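Side-chain contacts in mandelate racemase/muconate lactonizing enzyme family protein (Roseovarius sp. TM1035, PDB 3T9P), which probably catalyses an isomerisation or related reaction begun by taking a proton from next to a carboxylate, as other members of the enolase superfamily do: residues Ile227-Glu232 / Val274-Pro279; Asp240-Val245 / Leu251-Gly256; Cys234-Tyr239 / Glu257-Tyr262. All blocks are in the same frame, centred on the assembly; numbering follows the deposited sequence.

Interaction 1. Residues Ile227-Glu232 / Val274-Pro279; sequences IGHFEE and VDIVQP
E231 and Q278 meet inside the barrel, E231 reaching inward from the end of strand 229-231 and Q278 from just beyond strand 276-277. From CB the E231 chain runs with CG anti to the backbone N (chi1 -178°) and stays extended, which carries it away from its own strand. CG passes 4.2 Å from Q278 CD, and the carboxylate then lies beside the amide: E231 OE1 is 3.6 Å from Q278 CD, and E231 OE2 is 3.7 Å from the same carbon. The two flat groups are turned 67° apart. At the tip, OE1 also forms a salt bridge with K167, while OE2 lies near the carboxylate of D205. Strands 229-231 and 276-277 are not neighbours but flank strand 252-255 in the modified TIM barrel of the enolase C-terminal domain, and A254 of that middle strand lies between them, touched by H229, I276 and Q278. In relatives, carboxylates at the ends of barrel strands hold a magnesium ion. Two residues before E231, the H229 ring has the Q278 amide at its edge, near the ring plane, with the two planes 59° apart. I276 CD1 approaches the same ring obliquely.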
loop_
_atom_site.group_PDB
_atom_site.type_symbol
_atom_site.label_atom_id
_atom_site.label_comp_id
_atom_site.label_asym_id
_atom_site.label_seq_id
_atom_site.Cartn_x
_atom_site.Cartn_y
_atom_site.Cartn_z
ATOM N N ILE A 227 -16.590 -0.356 -29.698
ATOM C CA ILE A 227 -16.167 -0.767 -28.332
ATOM C C ILE A 227 -16.409 0.447 -27.501
ATOM O O ILE A 227 -15.831 1.525 -27.752
ATOM C CB ILE A 227 -14.639 -1.151 -28.227
ATOM C CG1 ILE A 227 -14.153 -2.271 -29.168
ATOM C CG2 ILE A 227 -14.206 -1.338 -26.795
ATOM C CD1 ILE A 227 -15.010 -3.335 -29.417
ATOM N N GLY A 228 -17.251 0.296 -26.493
ATOM C CA GLY A 228 -17.752 1.437 -25.707
ATOM C C GLY A 228 -17.104 1.644 -24.351
ATOM O O GLY A 228 -17.462 2.579 -23.658
ATOM N N HIS A 229 -16.116 0.757 -24.012
ATOM C CA HIS A 229 -15.454 0.729 -22.679
ATOM C C HIS A 229 -13.948 0.457 -22.872
ATOM O O HIS A 229 -13.575 -0.561 -23.449
ATOM C CB HIS A 229 -16.170 -0.399 -21.839
ATOM C CG HIS A 229 -15.693 -0.603 -20.463
ATOM N ND1 HIS A 229 -14.440 -1.139 -20.171
ATOM C CD2 HIS A 229 -16.346 -0.501 -19.272
ATOM C CE1 HIS A 229 -14.342 -1.323 -18.859
ATOM N NE2 HIS A 229 -15.482 -0.943 -18.295
ATOM N N PHE A 230 -13.105 1.405 -22.458
ATOM C CA PHE A 230 -11.653 1.236 -22.613
ATOM C C PHE A 230 -11.074 1.315 -21.192
ATOM O O PHE A 230 -10.997 2.343 -20.589
ATOM C CB PHE A 230 -11.064 2.334 -23.508
ATOM C CG PHE A 230 -9.625 2.146 -23.893
ATOM C CD1 PHE A 230 -8.902 0.997 -23.529
ATOM C CD2 PHE A 230 -8.980 3.182 -24.645
ATOM C CE1 PHE A 230 -7.521 0.848 -23.953
ATOM C CE2 PHE A 230 -7.668 3.062 -25.090
ATOM C CZ PHE A 230 -6.880 1.889 -24.789
ATOM N N GLU A 231 -10.778 0.175 -20.634
ATOM C CA GLU A 231 -10.251 0.106 -19.248
ATOM C C GLU A 231 -8.732 0.256 -19.148
ATOM O O GLU A 231 -7.990 -0.218 -20.006
ATOM C CB GLU A 231 -10.700 -1.210 -18.702
ATOM C CG GLU A 231 -10.298 -1.488 -17.245
ATOM C CD GLU A 231 -11.193 -2.644 -16.690
ATOM O OE1 GLU A 231 -12.331 -2.913 -17.276
ATOM O OE2 GLU A 231 -10.823 -3.182 -15.612
ATOM N N GLU A 232 -8.318 0.985 -18.115
ATOM C CA GLU A 232 -6.953 1.281 -17.699
ATOM C C GLU A 232 -6.039 1.405 -18.919
ATOM O O GLU A 232 -5.057 0.644 -19.106
ATOM C CB GLU A 232 -6.447 0.241 -16.679
ATOM C CG GLU A 232 -5.125 0.470 -16.047
ATOM C CD GLU A 232 -4.880 -0.674 -15.105
ATOM O OE1 GLU A 232 -5.872 -1.003 -14.366
ATOM O OE2 GLU A 232 -3.756 -1.241 -15.163
ATOM N N VAL A 274 -11.554 9.171 -14.989
ATOM C CA VAL A 274 -12.393 8.146 -15.528
ATOM C C VAL A 274 -13.870 8.504 -15.682
ATOM O O VAL A 274 -14.392 9.265 -14.937
ATOM C CB VAL A 274 -12.273 6.892 -14.666
ATOM C CG1 VAL A 274 -10.827 6.428 -14.604
ATOM C CG2 VAL A 274 -12.769 7.171 -13.290
ATOM N N ASP A 275 -14.512 7.901 -16.655
ATOM C CA ASP A 275 -15.954 7.930 -16.766
ATOM C C ASP A 275 -16.672 6.882 -15.859
ATOM O O ASP A 275 -17.886 7.042 -15.490
ATOM C CB ASP A 275 -16.276 7.572 -18.177
ATOM C CG ASP A 275 -15.801 8.603 -19.141
ATOM O OD1 ASP A 275 -16.245 9.758 -19.015
ATOM O OD2 ASP A 275 -15.050 8.258 -20.076
ATOM N N ILE A 276 -15.950 5.772 -15.523
ATOM C CA ILE A 276 -16.556 4.623 -14.788
ATOM C C ILE A 276 -15.535 4.104 -13.754
ATOM O O ILE A 276 -14.372 3.956 -14.107
ATOM C CB ILE A 276 -16.860 3.457 -15.725
ATOM C CG1 ILE A 276 -17.896 3.843 -16.815
ATOM C CG2 ILE A 276 -17.257 2.217 -14.926
ATOM C CD1 ILE A 276 -18.123 2.855 -17.884
ATOM N N VAL A 277 -15.932 3.955 -12.481
ATOM C CA VAL A 277 -14.951 3.553 -11.407
ATOM C C VAL A 277 -15.090 2.033 -11.227
ATOM O O VAL A 277 -16.192 1.521 -11.384
ATOM C CB VAL A 277 -15.158 4.251 -10.007
ATOM C CG1 VAL A 277 -14.967 5.862 -10.160
ATOM C CG2 VAL A 277 -16.457 3.924 -9.423
ATOM N N GLN A 278 -13.984 1.358 -10.869
ATOM C CA GLN A 278 -13.968 -0.122 -10.943
ATOM C C GLN A 278 -13.219 -0.639 -9.762
ATOM O O GLN A 278 -12.220 -1.316 -9.963
ATOM C CB GLN A 278 -13.183 -0.547 -12.227
ATOM C CG GLN A 278 -13.920 -0.077 -13.443
ATOM C CD GLN A 278 -13.530 -0.811 -14.665
ATOM O OE1 GLN A 278 -12.402 -0.592 -15.129
ATOM N NE2 GLN A 278 -14.481 -1.638 -15.258
ATOM N N PRO A 279 -13.686 -0.324 -8.516
ATOM C CA PRO A 279 -12.995 -0.889 -7.350
ATOM C C PRO A 279 -13.122 -2.426 -7.432
ATOM O O PRO A 279 -14.085 -2.949 -8.072
ATOM C CB PRO A 279 -13.866 -0.391 -6.131
ATOM C CG PRO A 279 -15.248 -0.207 -6.707
ATOM C CD PRO A 279 -14.961 0.334 -8.157
#

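Interaction 2. Residues Asp240-Val245 / Leu251-Gly256; sequences DQTAAV and LDVAGG
V253 meets T242 and V245 through methyl groups, one branch of the valine for each partner, and these apolar contacts make up the whole direct meeting of helix and strand. V253 CG1, anti to the backbone N (chi1 171°), reaches the methyl CG2 of T242 at 3.7 Å, the two side chains meeting at a slant. V253 CG2 turns to the other partner and lies 4.0 Å from V245 CG1, with those side chains at about a right angle. T242 and V245 are three residues apart, so they stand on one face of the helix, and the forked valine addresses both. Only 128 Å² is buried between the segments, but all three residues are buried. The same helix face also packs on C234, and V245 reaches A215 of helix 212-224.

Hydrogen bonds hold the helix internally and join the strand to its neighbours. In the helix, A244 N bonds to D240 O at 3.1 Å, and V245 N to Q241 O at 3.2 Å. T242 OG1 has turned from the valine and makes a weak bond to E238 O, so that the threonine offers its methyl to the strand. On the strand, the V253 amide N is bonded to the carboxylate of D275, and D252 and A254 bond to the backbone of strand 229-231. The strand thus has two faces: V253 looks out to the helix, whereas A254 points away from it, toward H229, I276 and Q278.

Strand 229-231, helix 239-248 and the parallel strand 252-255 form a beta-alpha-beta crossover, the repeating unit of a TIM-type barrel, with the helix packed on the outside of the sheet.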
loop_
_atom_site.group_PDB
_atom_site.type_symbol
_atom_site.label_atom_id
_atom_site.label_comp_id
_atom_site.label_asym_id
_atom_site.label_seq_id
_atom_site.Cartn_x
_atom_site.Cartn_y
_atom_site.Cartn_z
ATOM N N ASP A 240 -3.214 11.917 -14.653
ATOM C CA ASP A 240 -3.346 12.972 -15.697
ATOM C C ASP A 240 -3.253 12.367 -17.085
ATOM O O ASP A 240 -3.860 12.888 -18.012
ATOM C CB ASP A 240 -2.254 14.029 -15.562
ATOM C CG ASP A 240 -2.509 14.983 -14.425
ATOM O OD1 ASP A 240 -3.632 15.030 -13.916
ATOM O OD2 ASP A 240 -1.585 15.679 -13.980
ATOM N N GLN A 241 -2.510 11.293 -17.254
ATOM C CA GLN A 241 -2.480 10.609 -18.520
ATOM C C GLN A 241 -3.852 9.994 -18.860
ATOM O O GLN A 241 -4.362 10.152 -19.936
ATOM C CB GLN A 241 -1.405 9.521 -18.510
ATOM C CG GLN A 241 0.010 10.028 -18.474
ATOM C CD GLN A 241 1.070 8.934 -18.517
ATOM O OE1 GLN A 241 0.825 7.865 -18.946
ATOM N NE2 GLN A 241 2.242 9.241 -18.078
ATOM N N THR A 242 -4.433 9.324 -17.886
ATOM C CA THR A 242 -5.724 8.702 -18.065
ATOM C C THR A 242 -6.771 9.792 -18.362
ATOM O O THR A 242 -7.573 9.637 -19.209
ATOM C CB THR A 242 -6.131 7.876 -16.831
ATOM O OG1 THR A 242 -5.075 7.020 -16.500
ATOM C CG2 THR A 242 -7.386 7.053 -17.076
ATOM N N ALA A 243 -6.691 10.901 -17.658
ATOM C CA ALA A 243 -7.629 11.988 -17.855
ATOM C C ALA A 243 -7.521 12.530 -19.276
ATOM O O ALA A 243 -8.483 12.821 -19.870
ATOM C CB ALA A 243 -7.410 13.045 -16.875
ATOM N N ALA A 244 -6.326 12.651 -19.793
ATOM C CA ALA A 244 -6.122 13.056 -21.219
ATOM C C ALA A 244 -6.818 12.150 -22.217
ATOM O O ALA A 244 -7.431 12.640 -23.206
ATOM C CB ALA A 244 -4.584 13.196 -21.595
ATOM N N VAL A 245 -6.779 10.840 -21.971
ATOM C CA VAL A 245 -7.434 9.876 -22.821
ATOM C C VAL A 245 -8.960 10.001 -22.706
ATOM O O VAL A 245 -9.656 9.913 -23.744
ATOM C CB VAL A 245 -7.009 8.369 -22.422
ATOM C CG1 VAL A 245 -7.721 7.346 -23.272
ATOM C CG2 VAL A 245 -5.457 8.195 -22.582
ATOM N N LEU A 251 -15.658 7.130 -26.112
ATOM C CA LEU A 251 -16.077 5.917 -25.377
ATOM C C LEU A 251 -15.804 6.200 -23.877
ATOM O O LEU A 251 -15.261 7.216 -23.551
ATOM C CB LEU A 251 -15.397 4.625 -25.905
ATOM C CG LEU A 251 -13.891 4.769 -26.137
ATOM C CD1 LEU A 251 -13.161 5.094 -24.834
ATOM C CD2 LEU A 251 -13.313 3.430 -26.719
ATOM N N ASP A 252 -16.247 5.316 -22.972
ATOM C CA ASP A 252 -16.039 5.434 -21.497
ATOM C C ASP A 252 -14.636 4.877 -21.166
ATOM O O ASP A 252 -14.294 3.746 -21.542
ATOM C CB ASP A 252 -17.127 4.600 -20.786
ATOM C CG ASP A 252 -18.589 5.231 -20.903
ATOM O OD1 ASP A 252 -18.684 6.505 -21.008
ATOM O OD2 ASP A 252 -19.604 4.453 -20.855
ATOM N N VAL A 253 -13.822 5.690 -20.529
ATOM C CA VAL A 253 -12.568 5.243 -19.967
ATOM C C VAL A 253 -12.895 4.851 -18.513
ATOM O O VAL A 253 -13.613 5.614 -17.798
ATOM C CB VAL A 253 -11.511 6.321 -20.087
ATOM C CG1 VAL A 253 -10.179 5.974 -19.290
ATOM C CG2 VAL A 253 -11.219 6.591 -21.575
ATOM N N ALA A 254 -12.497 3.604 -18.118
ATOM C CA ALA A 254 -12.894 3.017 -16.801
ATOM C C ALA A 254 -11.554 2.675 -16.092
ATOM O O ALA A 254 -10.516 2.423 -16.764
ATOM C CB ALA A 254 -13.689 1.809 -16.980
ATOM N N GLY A 255 -11.566 2.645 -14.761
ATOM C CA GLY A 255 -10.363 2.348 -14.054
ATOM C C GLY A 255 -10.567 2.296 -12.550
ATOM O O GLY A 255 -11.659 2.666 -12.050
ATOM N N GLY A 256 -9.570 1.742 -11.856
ATOM C CA GLY A 256 -9.497 1.775 -10.374
ATOM C C GLY A 256 -9.257 0.415 -9.710
ATOM O O GLY A 256 -9.217 0.336 -8.514
#

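Interaction 3. Residues Cys234-Tyr239 / Glu257-Tyr262; sequences CPYWEY and EQDCEY
The backbones of Y236 and Q258 approach to 7.7 Å between CA atoms, where a type I turn from P235 to E238, closed by E238 N to P235 O at 2.9 Å, faces the loop following strand 252-255. The Y236 ring leaves this turn with CG in the crowded position between backbone N and carbonyl carbon (chi1 70°), and Q258 lies over one of its faces. The contact is CH-pi: Q258 CB is 3.7 Å from the Y236 ring centroid and 20° off the normal. The bend of the glutamine at chi2 then lays its amide along the ring, the planes 21° apart. W237 CE3 covers the opposite face, so Y236 is held between two side chains. Its hydroxyl bonds to the L93 carbonyl of the second subunit.

Y239 and D259 come from opposite directions. Y239 OH donates to the syn lone pair of D259 OD2 at 2.6 Å, and S264 OG bonds to the same oxygen. A water probably bridges Y236 O, at 2.8 Å, and D259 OD1, though its 2.5 Å to OD1 is very short and it has more acceptors in reach than protons.

With two hydroxyls gripping OD2, the buried D259 carboxylate is probably fixed in rotation and ties segment 234-239 to helix 262-270; the water may add a hold at OD1.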
loop_
_atom_site.group_PDB
_atom_site.type_symbol
_atom_site.label_atom_id
_atom_site.label_comp_id
_atom_site.label_asym_id
_atom_site.label_seq_id
_atom_site.Cartn_x
_atom_site.Cartn_y
_atom_site.Cartn_z
ATOM N N CYS A 234 -3.797 3.818 -19.624
ATOM C CA CYS A 234 -2.513 4.315 -19.227
ATOM C C CYS A 234 -2.106 3.681 -17.869
ATOM O O CYS A 234 -2.995 3.183 -17.137
ATOM C CB CYS A 234 -2.610 5.832 -19.015
ATOM S SG CYS A 234 -3.065 6.610 -20.701
ATOM N N PRO A 235 -0.776 3.741 -17.541
ATOM C CA PRO A 235 -0.403 3.323 -16.142
ATOM C C PRO A 235 -1.426 3.922 -15.160
ATOM O O PRO A 235 -1.713 5.165 -15.162
ATOM C CB PRO A 235 1.006 3.907 -15.959
ATOM C CG PRO A 235 1.618 3.825 -17.387
ATOM C CD PRO A 235 0.386 4.377 -18.215
ATOM N N TYR A 236 -2.005 3.049 -14.319
ATOM C CA TYR A 236 -3.094 3.474 -13.468
ATOM C C TYR A 236 -2.705 4.537 -12.468
ATOM O O TYR A 236 -3.599 5.309 -12.008
ATOM C CB TYR A 236 -3.775 2.268 -12.760
ATOM C CG TYR A 236 -2.937 1.596 -11.705
ATOM C CD1 TYR A 236 -2.807 2.177 -10.439
ATOM C CD2 TYR A 236 -2.241 0.387 -11.986
ATOM C CE1 TYR A 236 -2.083 1.576 -9.424
ATOM C CE2 TYR A 236 -1.502 -0.256 -10.975
ATOM C CZ TYR A 236 -1.442 0.342 -9.686
ATOM O OH TYR A 236 -0.698 -0.206 -8.672
ATOM N N TRP A 237 -1.420 4.634 -12.156
ATOM C CA TRP A 237 -0.932 5.637 -11.143
ATOM C C TRP A 237 -0.606 6.960 -11.844
ATOM O O TRP A 237 -0.270 7.907 -11.171
ATOM C CB TRP A 237 0.342 5.142 -10.427
ATOM C CG TRP A 237 1.439 4.702 -11.371
ATOM C CD1 TRP A 237 2.505 5.455 -11.751
ATOM C CD2 TRP A 237 1.610 3.433 -11.986
ATOM N NE1 TRP A 237 3.309 4.723 -12.586
ATOM C CE2 TRP A 237 2.772 3.496 -12.763
ATOM C CE3 TRP A 237 0.841 2.234 -12.005
ATOM C CZ2 TRP A 237 3.225 2.425 -13.552
ATOM C CZ3 TRP A 237 1.254 1.181 -12.791
ATOM C CH2 TRP A 237 2.478 1.273 -13.539
ATOM N N GLU A 238 -0.758 7.073 -13.172
ATOM C CA GLU A 238 -0.644 8.396 -13.879
ATOM C C GLU A 238 -1.995 8.951 -14.211
ATOM O O GLU A 238 -2.466 8.841 -15.345
ATOM C CB GLU A 238 0.148 8.234 -15.175
ATOM C CG GLU A 238 1.531 7.678 -14.961
ATOM C CD GLU A 238 2.470 8.746 -14.382
ATOM O OE1 GLU A 238 2.054 9.922 -14.233
ATOM O OE2 GLU A 238 3.619 8.396 -14.075
ATOM N N TYR A 239 -2.606 9.576 -13.230
ATOM C CA TYR A 239 -3.963 9.986 -13.324
ATOM C C TYR A 239 -4.174 11.025 -14.466
ATOM O O TYR A 239 -5.192 11.022 -15.136
ATOM C CB TYR A 239 -4.358 10.537 -11.944
ATOM C CG TYR A 239 -4.385 9.414 -10.922
ATOM C CD1 TYR A 239 -5.499 8.556 -10.840
ATOM C CD2 TYR A 239 -3.286 9.146 -10.082
ATOM C CE1 TYR A 239 -5.521 7.490 -9.872
ATOM C CE2 TYR A 239 -3.301 8.049 -9.170
ATOM C CZ TYR A 239 -4.437 7.269 -9.089
ATOM O OH TYR A 239 -4.450 6.212 -8.237
ATOM N N GLU A 257 -9.204 -0.662 -10.484
ATOM C CA GLU A 257 -8.959 -2.044 -9.975
ATOM C C GLU A 257 -7.912 -2.076 -8.885
ATOM O O GLU A 257 -8.125 -2.755 -7.849
ATOM C CB GLU A 257 -8.501 -2.970 -11.158
ATOM C CG GLU A 257 -7.883 -4.299 -10.746
ATOM C CD GLU A 257 -7.305 -5.184 -11.924
ATOM O OE1 GLU A 257 -6.990 -4.662 -13.014
ATOM O OE2 GLU A 257 -7.086 -6.430 -11.665
ATOM N N GLN A 258 -6.782 -1.373 -9.075
ATOM C CA GLN A 258 -5.696 -1.453 -8.110
ATOM C C GLN A 258 -5.713 -0.293 -7.091
ATOM O O GLN A 258 -4.777 -0.157 -6.288
ATOM C CB GLN A 258 -4.358 -1.399 -8.826
ATOM C CG GLN A 258 -4.036 -2.679 -9.653
ATOM C CD GLN A 258 -4.500 -2.662 -11.084
ATOM O OE1 GLN A 258 -4.879 -1.624 -11.664
ATOM N NE2 GLN A 258 -4.495 -3.813 -11.672
ATOM N N ASP A 259 -6.752 0.550 -7.133
ATOM C CA ASP A 259 -6.790 1.650 -6.172
ATOM C C ASP A 259 -7.395 1.173 -4.884
ATOM O O ASP A 259 -8.508 0.695 -4.937
ATOM C CB ASP A 259 -7.643 2.793 -6.780
ATOM C CG ASP A 259 -6.817 3.589 -7.781
ATOM O OD1 ASP A 259 -6.647 3.183 -8.961
ATOM O OD2 ASP A 259 -6.237 4.602 -7.334
ATOM N N CYS A 260 -6.669 1.239 -3.748
ATOM C CA CYS A 260 -7.222 0.662 -2.540
ATOM C C CYS A 260 -7.342 1.632 -1.323
ATOM O O CYS A 260 -7.894 1.258 -0.266
ATOM C CB CYS A 260 -6.442 -0.586 -2.101
ATOM S SG CYS A 260 -4.744 -0.263 -1.661
ATOM N N GLU A 261 -6.831 2.844 -1.459
ATOM C CA GLU A 261 -6.880 3.850 -0.391
ATOM C C GLU A 261 -7.718 5.037 -0.903
ATOM O O GLU A 261 -7.597 5.429 -2.073
ATOM C CB GLU A 261 -5.468 4.435 -0.152
ATOM C CG GLU A 261 -4.453 3.349 0.368
ATOM C CD GLU A 261 -4.980 2.696 1.699
ATOM O OE1 GLU A 261 -5.623 3.367 2.572
ATOM O OE2 GLU A 261 -4.681 1.506 1.929
ATOM N N TYR A 262 -8.546 5.609 -0.040
ATOM C CA TYR A 262 -9.416 6.730 -0.397
ATOM C C TYR A 262 -8.657 7.954 -1.023
ATOM O O TYR A 262 -9.111 8.613 -1.981
ATOM C CB TYR A 262 -10.254 7.127 0.815
ATOM C CG TYR A 262 -11.141 6.029 1.406
ATOM C CD1 TYR A 262 -11.770 5.055 0.597
ATOM C CD2 TYR A 262 -11.382 6.002 2.769
ATOM C CE1 TYR A 262 -12.562 4.077 1.191
ATOM C CE2 TYR A 262 -12.264 5.155 3.349
ATOM C CZ TYR A 262 -12.814 4.151 2.533
ATOM O OH TYR A 262 -13.598 3.245 3.093
HETATM O O HOH W 1 -6.075 4.346 -11.077
#

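The three contacts lie around strands 229-231, 252-255 and 276-277 and the loops after the first two, and along the chain interaction 2 is nested inside interaction 3, itself nested inside interaction 1. Interactions 1 and 2, centres 7 Å apart, share strand 252-255: F230 N lies 2.8 Å from D252 O, and D275 N 2.7 Å from V253 O. Interactions 2 and 3, centres 11 Å apart, join where V245 CG2 touches C234 SG at 3.4 Å. Interactions 1 and 3, centres 12 Å apart, bring acids together, with E232 OE1 4.1 Å from E257 OE1. A formic acid molecule, probably from the crystallisation liquor, lies about 5 Å from the Q258 side chain and may mark a pocket; K94 of the second subunit forms a salt bridge with E257.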